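PDB 3GA2: endonuclease V from Bacillus subtilis, which probably takes part in repairing deaminated DNA, using magnesium to nick double-stranded DNA at the second phosphodiester bond 3' to a deoxyinosine. Local coordinates for residues R27-I39 against C192-I204. The protein carries 1 engineered substitution. Sequence-based numbering, arbitrary orientation.
Sequences RINLSPTIHPDSI and CGNYIDLDSSYQI
Asp-197, the N-cap of helix 198-207, meets Pro-32 and Thr-33 where the loop between helix 14-25 and strand 41-52 runs over the strand-to-helix turn of this RNase H-like fold. Polar bonds dominate the middle. Asp-197 N donates to Pro-32 O at 2.9 Å, and Thr-33 OG1 donates to Asp-197 OD2, nearly in line with its C-O bond. The other carboxylate oxygen, OD1, accepts from both N and OG of Ser-200, the hydroxyl on its syn side. With its OG thus spent as donor, Ser-200 receives Ile-34 N on the same oxygen at 2.9 Å, almost straight (168°). Without the carboxylate, as with an alanine here, Ser-200 N and OG would probably lose their shared acceptor and Thr-33 OG1 its own, leaving the first turn of the helix uncapped.

At Asn-29, Asn-194 OD1 takes the backbone N in its carbonyl plane at 2.8 Å; the Asn-194 side chain reaches there with CG anti to the backbone N (chi1 -167°), resting also on Phe-134 of helix 128-136. Asn-29 OD1 closes an Asx turn with Ser-31 N.

Apolar contacts complete the interface. Leu-30 CG lies 3.8 Å from Cys-192 CB, and Pro-36 CG sits against Gln-203 CB. Ile-34 splits its branches: CG2 presses tightly on Ile-196 CD1 (3.4 Å), while CD1 meets Ile-204 CD1, also at 3.4 Å, the two side chains crossing near a right angle.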
loop_
_atom_site.group_PDB
_atom_site.type_symbol
_atom_site.label_atom_id
_atom_site.label_comp_id
_atom_site.label_asym_id
_atom_site.label_seq_id
_atom_site.Cartn_x
_atom_site.Cartn_y
_atom_site.Cartn_z
ATOM N N ARG A 27 -5.489 -9.556 14.485
ATOM C CA ARG A 27 -5.951 -8.234 14.898
ATOM C C ARG A 27 -6.503 -7.437 13.713
ATOM O O ARG A 27 -6.712 -6.228 13.809
ATOM C CB ARG A 27 -4.805 -7.462 15.563
ATOM C CG ARG A 27 -4.316 -8.081 16.869
ATOM C CD ARG A 27 -3.091 -7.354 17.412
ATOM N NE ARG A 27 -3.334 -5.921 17.578
ATOM C CZ ARG A 27 -2.422 -5.044 17.988
ATOM N NH1 ARG A 27 -1.190 -5.443 18.281
ATOM N NH2 ARG A 27 -2.739 -3.761 18.096
ATOM N N ILE A 28 -6.737 -8.120 12.599
ATOM C CA ILE A 28 -7.271 -7.471 11.411
ATOM C C ILE A 28 -8.765 -7.225 11.561
ATOM O O ILE A 28 -9.512 -8.112 11.976
ATOM C CB ILE A 28 -7.026 -8.326 10.151
ATOM C CG1 ILE A 28 -5.522 -8.397 9.881
ATOM C CG2 ILE A 28 -7.788 -7.746 8.962
ATOM C CD1 ILE A 28 -5.121 -9.350 8.791
ATOM N N ASN A 29 -9.194 -6.016 11.228
ATOM C CA ASN A 29 -10.597 -5.662 11.323
ATOM C C ASN A 29 -11.060 -4.919 10.083
ATOM O O ASN A 29 -10.725 -3.752 9.887
ATOM C CB ASN A 29 -10.848 -4.802 12.561
ATOM C CG ASN A 29 -12.248 -4.237 12.587
ATOM O OD1 ASN A 29 -13.213 -4.941 12.306
ATOM N ND2 ASN A 29 -12.369 -2.964 12.926
ATOM N N LEU A 30 -11.847 -5.602 9.259
ATOM C CA LEU A 30 -12.363 -5.030 8.021
ATOM C C LEU A 30 -13.831 -4.642 8.110
ATOM O O LEU A 30 -14.526 -4.607 7.098
ATOM C CB LEU A 30 -12.171 -6.026 6.877
ATOM C CG LEU A 30 -10.805 -6.095 6.175
ATOM C CD1 LEU A 30 -9.684 -5.644 7.080
ATOM C CD2 LEU A 30 -10.592 -7.500 5.664
ATOM N N SER A 31 -14.300 -4.335 9.315
ATOM C CA SER A 31 -15.698 -3.964 9.511
ATOM C C SER A 31 -16.011 -2.487 9.276
ATOM O O SER A 31 -17.113 -2.140 8.849
ATOM C CB SER A 31 -16.136 -4.328 10.926
ATOM O OG SER A 31 -15.485 -3.498 11.870
ATOM N N PRO A 32 -15.051 -1.594 9.557
ATOM C CA PRO A 32 -15.304 -0.166 9.354
ATOM C C PRO A 32 -15.805 0.225 7.956
ATOM O O PRO A 32 -15.264 -0.209 6.939
ATOM C CB PRO A 32 -13.958 0.462 9.697
ATOM C CG PRO A 32 -13.436 -0.460 10.768
ATOM C CD PRO A 32 -13.727 -1.808 10.170
ATOM N N THR A 33 -16.855 1.038 7.925
ATOM C CA THR A 33 -17.421 1.519 6.675
ATOM C C THR A 33 -17.031 2.988 6.602
ATOM O O THR A 33 -17.246 3.738 7.551
ATOM C CB THR A 33 -18.969 1.382 6.651
ATOM O OG1 THR A 33 -19.326 -0.002 6.601
ATOM C CG2 THR A 33 -19.553 2.077 5.434
ATOM N N ILE A 34 -16.441 3.401 5.487
ATOM C CA ILE A 34 -16.018 4.786 5.360
ATOM C C ILE A 34 -16.360 5.342 3.991
ATOM O O ILE A 34 -15.817 4.908 2.974
ATOM C CB ILE A 34 -14.495 4.917 5.655
ATOM C CG1 ILE A 34 -14.035 6.366 5.503
ATOM C CG2 ILE A 34 -13.712 4.008 4.740
ATOM C CD1 ILE A 34 -13.790 6.805 4.080
ATOM N N HIS A 35 -17.282 6.299 3.978
ATOM C CA HIS A 35 -17.716 6.927 2.741
ATOM C C HIS A 35 -16.673 7.890 2.216
ATOM O O HIS A 35 -16.023 8.605 2.981
ATOM C CB HIS A 35 -19.024 7.697 2.947
ATOM C CG HIS A 35 -20.200 6.826 3.245
ATOM N ND1 HIS A 35 -20.419 6.271 4.487
ATOM C CD2 HIS A 35 -21.217 6.403 2.459
ATOM C CE1 HIS A 35 -21.522 5.545 4.454
ATOM N NE2 HIS A 35 -22.026 5.607 3.234
ATOM N N PRO A 36 -16.509 7.922 0.892
ATOM C CA PRO A 36 -15.548 8.796 0.226
ATOM C C PRO A 36 -15.731 10.268 0.583
ATOM O O PRO A 36 -14.759 10.975 0.830
ATOM C CB PRO A 36 -15.807 8.519 -1.248
ATOM C CG PRO A 36 -16.207 7.081 -1.243
ATOM C CD PRO A 36 -17.153 7.016 -0.074
ATOM N N ASP A 37 -16.969 10.746 0.623
ATOM C CA ASP A 37 -17.163 12.153 0.944
ATOM C C ASP A 37 -17.141 12.498 2.428
ATOM O O ASP A 37 -17.376 13.646 2.800
ATOM C CB ASP A 37 -18.451 12.678 0.315
ATOM C CG ASP A 37 -19.541 11.655 0.301
ATOM O OD1 ASP A 37 -19.706 10.948 1.320
ATOM O OD2 ASP A 37 -20.242 11.565 -0.730
ATOM N N SER A 38 -16.849 11.522 3.278
ATOM C CA SER A 38 -16.796 11.796 4.702
ATOM C C SER A 38 -15.367 12.093 5.166
ATOM O O SER A 38 -15.158 12.468 6.313
ATOM C CB SER A 38 -17.353 10.614 5.505
ATOM O OG SER A 38 -16.390 9.582 5.611
ATOM N N ILE A 39 -14.381 11.928 4.288
ATOM C CA ILE A 39 -12.990 12.180 4.675
ATOM C C ILE A 39 -12.421 13.523 4.212
ATOM O O ILE A 39 -12.849 14.080 3.199
ATOM C CB ILE A 39 -12.060 11.064 4.173
ATOM C CG1 ILE A 39 -12.370 10.750 2.708
ATOM C CG2 ILE A 39 -12.192 9.838 5.072
ATOM C CD1 ILE A 39 -11.564 9.605 2.132
ATOM N N CYS A 192 -8.365 -4.683 0.907
ATOM C CA CYS A 192 -8.464 -3.827 2.069
ATOM C C CYS A 192 -7.079 -3.888 2.675
ATOM O O CYS A 192 -6.337 -4.843 2.452
ATOM C CB CYS A 192 -9.437 -4.393 3.103
ATOM S SG CYS A 192 -11.164 -4.347 2.655
ATOM N N GLY A 193 -6.730 -2.853 3.423
ATOM C CA GLY A 193 -5.463 -2.845 4.123
ATOM C C GLY A 193 -5.910 -3.333 5.490
ATOM O O GLY A 193 -5.838 -4.525 5.785
ATOM N N ASN A 194 -6.397 -2.411 6.315
ATOM C CA ASN A 194 -6.933 -2.748 7.636
ATOM C C ASN A 194 -7.826 -1.597 8.083
ATOM O O ASN A 194 -7.656 -0.463 7.633
ATOM C CB ASN A 194 -5.810 -2.990 8.660
ATOM C CG ASN A 194 -6.319 -3.638 9.946
ATOM O OD1 ASN A 194 -7.427 -4.175 9.984
ATOM N ND2 ASN A 194 -5.506 -3.598 11.000
ATOM N N TYR A 195 -8.806 -1.902 8.929
ATOM C CA TYR A 195 -9.720 -0.891 9.451
ATOM C C TYR A 195 -10.667 -0.296 8.407
ATOM O O TYR A 195 -11.049 0.872 8.494
ATOM C CB TYR A 195 -8.917 0.238 10.111
ATOM C CG TYR A 195 -7.878 -0.243 11.097
ATOM C CD1 TYR A 195 -8.209 -1.137 12.104
ATOM C CD2 TYR A 195 -6.568 0.218 11.037
ATOM C CE1 TYR A 195 -7.258 -1.564 13.033
ATOM C CE2 TYR A 195 -5.612 -0.198 11.956
ATOM C CZ TYR A 195 -5.960 -1.085 12.951
ATOM O OH TYR A 195 -5.006 -1.481 13.867
ATOM N N ILE A 196 -11.055 -1.105 7.426
ATOM C CA ILE A 196 -11.946 -0.642 6.367
ATOM C C ILE A 196 -12.466 -1.848 5.582
ATOM O O ILE A 196 -11.742 -2.830 5.403
ATOM C CB ILE A 196 -11.181 0.308 5.419
ATOM C CG1 ILE A 196 -12.102 0.862 4.338
ATOM C CG2 ILE A 196 -10.020 -0.450 4.768
ATOM C CD1 ILE A 196 -11.403 1.883 3.425
ATOM N N ASP A 197 -13.716 -1.777 5.121
ATOM C CA ASP A 197 -14.297 -2.875 4.354
ATOM C C ASP A 197 -13.975 -2.766 2.864
ATOM O O ASP A 197 -13.490 -1.734 2.389
ATOM C CB ASP A 197 -15.817 -2.963 4.564
ATOM C CG ASP A 197 -16.556 -1.708 4.144
ATOM O OD1 ASP A 197 -16.090 -0.984 3.250
ATOM O OD2 ASP A 197 -17.638 -1.451 4.708
ATOM N N LEU A 198 -14.230 -3.843 2.129
ATOM C CA LEU A 198 -13.939 -3.872 0.702
ATOM C C LEU A 198 -14.735 -2.836 -0.080
ATOM O O LEU A 198 -14.219 -2.207 -1.001
ATOM C CB LEU A 198 -14.211 -5.266 0.133
ATOM C CG LEU A 198 -13.771 -5.445 -1.324
ATOM C CD1 LEU A 198 -12.333 -4.952 -1.483
ATOM C CD2 LEU A 198 -13.880 -6.920 -1.729
ATOM N N ASP A 199 -15.997 -2.663 0.292
ATOM C CA ASP A 199 -16.857 -1.707 -0.379
ATOM C C ASP A 199 -16.278 -0.304 -0.319
ATOM O O ASP A 199 -16.227 0.399 -1.325
ATOM C CB ASP A 199 -18.236 -1.699 0.265
ATOM C CG ASP A 199 -19.301 -1.249 -0.686
ATOM O OD1 ASP A 199 -19.617 -2.025 -1.614
ATOM O OD2 ASP A 199 -19.825 -0.128 -0.520
ATOM N N SER A 200 -15.845 0.104 0.870
ATOM C CA SER A 200 -15.284 1.434 1.043
ATOM C C SER A 200 -13.945 1.537 0.327
ATOM O O SER A 200 -13.637 2.565 -0.262
ATOM C CB SER A 200 -15.111 1.751 2.530
ATOM O OG SER A 200 -16.351 1.638 3.224
ATOM N N SER A 201 -13.145 0.476 0.382
ATOM C CA SER A 201 -11.852 0.489 -0.287
ATOM C C SER A 201 -12.081 0.728 -1.767
ATOM O O SER A 201 -11.352 1.481 -2.411
ATOM C CB SER A 201 -11.131 -0.844 -0.088
ATOM O OG SER A 201 -10.746 -1.009 1.260
ATOM N N TYR A 202 -13.104 0.069 -2.295
ATOM C CA TYR A 202 -13.469 0.190 -3.697
ATOM C C TYR A 202 -13.981 1.585 -4.045
ATOM O O TYR A 202 -13.574 2.165 -5.050
ATOM C CB TYR A 202 -14.533 -0.855 -4.051
ATOM C CG TYR A 202 -15.176 -0.641 -5.403
ATOM C CD1 TYR A 202 -16.390 0.038 -5.515
ATOM C CD2 TYR A 202 -14.568 -1.101 -6.568
ATOM C CE1 TYR A 202 -16.986 0.254 -6.752
ATOM C CE2 TYR A 202 -15.156 -0.891 -7.818
ATOM C CZ TYR A 202 -16.364 -0.214 -7.901
ATOM O OH TYR A 202 -16.962 -0.019 -9.130
ATOM N N GLN A 203 -14.868 2.120 -3.214
ATOM C CA GLN A 203 -15.438 3.446 -3.456
ATOM C C GLN A 203 -14.403 4.556 -3.376
ATOM O O GLN A 203 -14.412 5.485 -4.187
ATOM C CB GLN A 203 -16.557 3.741 -2.458
ATOM C CG GLN A 203 -17.812 2.897 -2.622
ATOM C CD GLN A 203 -18.392 2.961 -4.025
ATOM O OE1 GLN A 203 -18.420 4.020 -4.653
ATOM N NE2 GLN A 203 -18.875 1.825 -4.516
ATOM N N ILE A 204 -13.523 4.475 -2.384
ATOM C CA ILE A 204 -12.483 5.482 -2.230
ATOM C C ILE A 204 -11.515 5.409 -3.410
ATOM O O ILE A 204 -11.110 6.439 -3.950
ATOM C CB ILE A 204 -11.696 5.287 -0.911
ATOM C CG1 ILE A 204 -12.612 5.559 0.288
ATOM C CG2 ILE A 204 -10.489 6.219 -0.880
ATOM C CD1 ILE A 204 -11.939 5.363 1.641
#